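Local coordinates for protein 3-dehydroshikimate dehydratase (Bacillus anthracis, PDB 3DX5) that catalyses the manganese-dependent dehydration of 3-dehydroshikimate to 3,4-dihydroxybenzoate, a building block of the siderophore petrobactin, at residues F173-V184 against I233-V243. Residues are numbered along the deposited sequence; the frame is centred on the assembly and turned at random.
Sequences FLHIWESGADPV and IVNYDEIIQEV. With DHB (3,4-dihydroxybenzoic acid), chain D.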
# COMPACT_ATOMS: atom_id res chain seq x y z
N PHE A 173 -14.32 -1.70 16.90
CA PHE A 173 -15.24 -0.81 17.59
C PHE A 173 -15.56 0.50 16.87
O PHE A 173 -16.71 0.95 16.90
CB PHE A 173 -14.73 -0.51 19.01
CG PHE A 173 -14.89 -1.68 19.94
CD1 PHE A 173 -16.15 -2.00 20.46
CD2 PHE A 173 -13.79 -2.47 20.26
CE1 PHE A 173 -16.30 -3.08 21.34
CE2 PHE A 173 -13.93 -3.54 21.13
CZ PHE A 173 -15.17 -3.85 21.67
N LEU A 174 -14.56 1.12 16.26
CA LEU A 174 -14.81 2.29 15.43
C LEU A 174 -15.92 2.03 14.39
O LEU A 174 -16.87 2.80 14.27
CB LEU A 174 -13.51 2.73 14.71
CG LEU A 174 -13.53 4.04 13.87
CD1 LEU A 174 -14.26 3.80 12.52
CD2 LEU A 174 -14.14 5.17 14.67
N HIS A 175 -15.80 0.94 13.63
CA HIS A 175 -16.77 0.66 12.61
C HIS A 175 -18.12 0.30 13.16
O HIS A 175 -19.14 0.58 12.54
CB HIS A 175 -16.26 -0.39 11.62
CG HIS A 175 -15.10 0.11 10.82
ND1 HIS A 175 -15.15 1.30 10.13
CD2 HIS A 175 -13.84 -0.37 10.67
CE1 HIS A 175 -13.98 1.51 9.54
NE2 HIS A 175 -13.17 0.51 9.85
N ILE A 176 -18.13 -0.32 14.33
CA ILE A 176 -19.37 -0.65 15.00
C ILE A 176 -20.08 0.65 15.39
O ILE A 176 -21.27 0.82 15.11
CB ILE A 176 -19.04 -1.60 16.21
CG1 ILE A 176 -19.25 -3.04 15.77
CG2 ILE A 176 -19.87 -1.26 17.44
CD1 ILE A 176 -20.69 -3.37 15.32
N TRP A 177 -19.34 1.58 15.98
CA TRP A 177 -19.86 2.89 16.35
C TRP A 177 -20.41 3.66 15.12
O TRP A 177 -21.49 4.25 15.16
CB TRP A 177 -18.75 3.68 17.04
CG TRP A 177 -19.19 5.05 17.39
CD1 TRP A 177 -19.87 5.42 18.53
CD2 TRP A 177 -19.00 6.24 16.63
NE1 TRP A 177 -20.11 6.77 18.51
CE2 TRP A 177 -19.59 7.30 17.36
CE3 TRP A 177 -18.38 6.51 15.40
CZ2 TRP A 177 -19.58 8.62 16.89
CZ3 TRP A 177 -18.38 7.83 14.94
CH2 TRP A 177 -18.97 8.86 15.68
N GLU A 178 -19.65 3.62 14.04
CA GLU A 178 -20.03 4.22 12.76
C GLU A 178 -21.38 3.70 12.31
O GLU A 178 -22.15 4.47 11.77
CB GLU A 178 -18.95 3.90 11.71
CG GLU A 178 -19.30 4.21 10.25
CD GLU A 178 -18.08 4.02 9.32
OE1 GLU A 178 -17.25 3.12 9.56
OE2 GLU A 178 -17.92 4.82 8.39
N SER A 179 -21.68 2.43 12.54
CA SER A 179 -22.96 1.86 12.10
C SER A 179 -24.12 2.37 12.94
O SER A 179 -25.24 2.11 12.61
CB SER A 179 -22.95 0.33 12.14
OG SER A 179 -23.10 -0.14 13.48
N GLY A 180 -23.85 3.07 14.03
CA GLY A 180 -24.92 3.58 14.87
C GLY A 180 -25.16 2.72 16.10
O GLY A 180 -25.94 3.10 16.92
N ALA A 181 -24.49 1.57 16.22
CA ALA A 181 -24.64 0.69 17.40
C ALA A 181 -23.79 1.17 18.60
O ALA A 181 -22.75 1.82 18.42
CB ALA A 181 -24.25 -0.74 17.03
N ASP A 182 -24.21 0.86 19.81
CA ASP A 182 -23.38 1.16 21.01
C ASP A 182 -22.22 0.14 21.13
O ASP A 182 -22.44 -1.06 21.02
CB ASP A 182 -24.25 1.15 22.27
CG ASP A 182 -23.41 1.21 23.57
OD1 ASP A 182 -22.67 2.20 23.79
OD2 ASP A 182 -23.47 0.26 24.37
N PRO A 183 -20.97 0.62 21.31
CA PRO A 183 -19.83 -0.33 21.37
C PRO A 183 -19.91 -1.42 22.46
O PRO A 183 -19.64 -2.60 22.17
CB PRO A 183 -18.64 0.58 21.63
CG PRO A 183 -19.03 1.82 20.86
CD PRO A 183 -20.50 2.01 21.13
N VAL A 184 -20.26 -1.04 23.68
CA VAL A 184 -20.36 -2.01 24.78
C VAL A 184 -21.52 -2.99 24.51
O VAL A 184 -21.35 -4.20 24.58
CB VAL A 184 -20.51 -1.29 26.16
CG1 VAL A 184 -21.07 -2.24 27.24
CG2 VAL A 184 -19.14 -0.66 26.62
N ILE A 233 -13.75 10.46 19.32
CA ILE A 233 -15.17 10.50 19.69
C ILE A 233 -15.67 9.17 20.30
O ILE A 233 -16.53 9.18 21.16
CB ILE A 233 -16.07 11.04 18.50
CG1 ILE A 233 -17.52 11.31 18.91
CG2 ILE A 233 -16.01 10.14 17.28
CD1 ILE A 233 -17.72 12.46 20.02
N VAL A 234 -15.14 8.04 19.85
CA VAL A 234 -15.46 6.77 20.48
C VAL A 234 -14.86 6.71 21.89
O VAL A 234 -13.70 7.13 22.10
CB VAL A 234 -14.96 5.57 19.66
CG1 VAL A 234 -15.38 4.22 20.32
CG2 VAL A 234 -15.50 5.66 18.24
N ASN A 235 -15.64 6.21 22.84
CA ASN A 235 -15.26 6.17 24.26
C ASN A 235 -14.54 4.85 24.56
O ASN A 235 -15.18 3.82 24.86
CB ASN A 235 -16.50 6.37 25.17
CG ASN A 235 -16.14 6.63 26.63
OD1 ASN A 235 -15.14 6.16 27.14
ND2 ASN A 235 -16.95 7.40 27.29
N TYR A 236 -13.21 4.89 24.48
CA TYR A 236 -12.36 3.74 24.77
C TYR A 236 -12.26 3.40 26.27
O TYR A 236 -11.97 2.26 26.61
CB TYR A 236 -10.99 3.84 24.02
CG TYR A 236 -11.17 3.32 22.63
CD1 TYR A 236 -11.51 4.17 21.57
CD2 TYR A 236 -11.10 1.94 22.37
CE1 TYR A 236 -11.74 3.66 20.29
CE2 TYR A 236 -11.36 1.43 21.09
CZ TYR A 236 -11.63 2.29 20.05
OH TYR A 236 -11.91 1.75 18.82
N ASP A 237 -12.52 4.37 27.16
CA ASP A 237 -12.58 4.08 28.61
C ASP A 237 -13.65 3.05 28.90
O ASP A 237 -13.40 2.06 29.59
CB ASP A 237 -12.84 5.35 29.46
CG ASP A 237 -11.59 6.19 29.62
OD1 ASP A 237 -10.55 5.64 30.06
OD2 ASP A 237 -11.62 7.39 29.27
N GLU A 238 -14.84 3.26 28.36
CA GLU A 238 -15.94 2.31 28.52
C GLU A 238 -15.68 0.96 27.83
O GLU A 238 -15.98 -0.08 28.39
CB GLU A 238 -17.23 2.92 27.96
CG GLU A 238 -17.70 4.14 28.74
CD GLU A 238 -19.09 4.62 28.29
OE1 GLU A 238 -19.49 4.36 27.11
OE2 GLU A 238 -19.78 5.26 29.11
N ILE A 239 -15.16 1.00 26.61
CA ILE A 239 -14.80 -0.23 25.90
C ILE A 239 -13.77 -1.05 26.67
O ILE A 239 -13.99 -2.23 26.93
CB ILE A 239 -14.26 0.09 24.50
CG1 ILE A 239 -15.42 0.65 23.65
CG2 ILE A 239 -13.55 -1.16 23.89
CD1 ILE A 239 -14.96 1.41 22.38
N ILE A 240 -12.65 -0.45 27.04
CA ILE A 240 -11.59 -1.22 27.70
C ILE A 240 -12.06 -1.78 29.04
O ILE A 240 -11.66 -2.90 29.41
CB ILE A 240 -10.27 -0.40 27.80
CG1 ILE A 240 -9.75 -0.16 26.37
CG2 ILE A 240 -9.23 -1.08 28.72
CD1 ILE A 240 -8.63 0.92 26.24
N GLN A 241 -12.90 -1.04 29.76
CA GLN A 241 -13.47 -1.55 31.05
C GLN A 241 -14.23 -2.84 30.85
O GLN A 241 -14.14 -3.72 31.70
CB GLN A 241 -14.41 -0.55 31.69
CG GLN A 241 -13.74 0.57 32.39
CD GLN A 241 -14.75 1.49 33.05
OE1 GLN A 241 -15.37 1.14 34.06
NE2 GLN A 241 -14.95 2.68 32.47
N GLU A 242 -14.96 -2.96 29.74
CA GLU A 242 -15.68 -4.19 29.37
C GLU A 242 -14.80 -5.32 28.88
O GLU A 242 -15.01 -6.46 29.26
CB GLU A 242 -16.62 -3.94 28.20
CG GLU A 242 -17.86 -3.26 28.51
CD GLU A 242 -18.76 -4.07 29.43
OE1 GLU A 242 -19.28 -5.15 29.02
OE2 GLU A 242 -18.95 -3.57 30.56
N VAL A 243 -13.84 -5.02 28.00
CA VAL A 243 -13.11 -6.08 27.35
C VAL A 243 -11.82 -6.48 28.08
O VAL A 243 -11.23 -7.51 27.76
CB VAL A 243 -12.87 -5.79 25.84
CG1 VAL A 243 -14.21 -5.37 25.16
CG2 VAL A 243 -11.79 -4.73 25.66
C1 DHB D . -8.50 -2.38 6.70
C2 DHB D . -9.03 -2.48 7.98
C3 DHB D . -9.82 -1.45 8.50
O3 DHB D . -10.38 -1.47 9.75
C4 DHB D . -10.10 -0.29 7.65
O4 DHB D . -10.87 0.68 8.18
C5 DHB D . -9.59 -0.22 6.36
C6 DHB D . -8.78 -1.28 5.90
C DHB D . -7.62 -3.51 6.18
O1 DHB D . -7.15 -3.53 5.04
O2 DHB D . -7.33 -4.53 6.98
O HOH W 1 -11.77 0.21 16.11
O HOH W 2 -20.25 1.87 24.89
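F173 lays one face of its ring against I239, whose CG2 makes a CH-pi contact 3.8 Å from the ring centroid, while V243 CG1 approaches F173 CZ obliquely; a flat ring gives these branched chains a broad apolar surface. With CG anti to the backbone N (chi1 178°), the indole of W177 extends toward V234, whose CG2 lies over its five-membered ring and also meets L174 CD2 at 3.9 Å; the indole is long enough for I233 CG2 to touch W177 CH2 at 3.6 Å. Further along, P183 CB rests on I239 CG1, and both methyls of V184 pack on the aliphatic CG of E242, whose OE1 bonds to Q188. In the xylose isomerase-like TIM barrel, helix 173-178 starts straight after strand 167-172 at the active-site end, whereas helices 183-190 and 236-243 belong to the outer layer. No direct hydrogen bond joins the segments. Instead, one water accepts from L174 N (2.9 Å) and donates to Y236 OH, also bonded to K200 O; another links D182 OD1 with V184 N and, weakly, E238 OE1. H175 ND1 donates in its ring plane to E178 OE1 (2.8 Å, 166°), fixing the imidazole's rotation, while NE2 of this substrate-binding histidine shares a 2.8 Å hydrogen bond with dihydroxybenzoate O4, either partner being the possible donor.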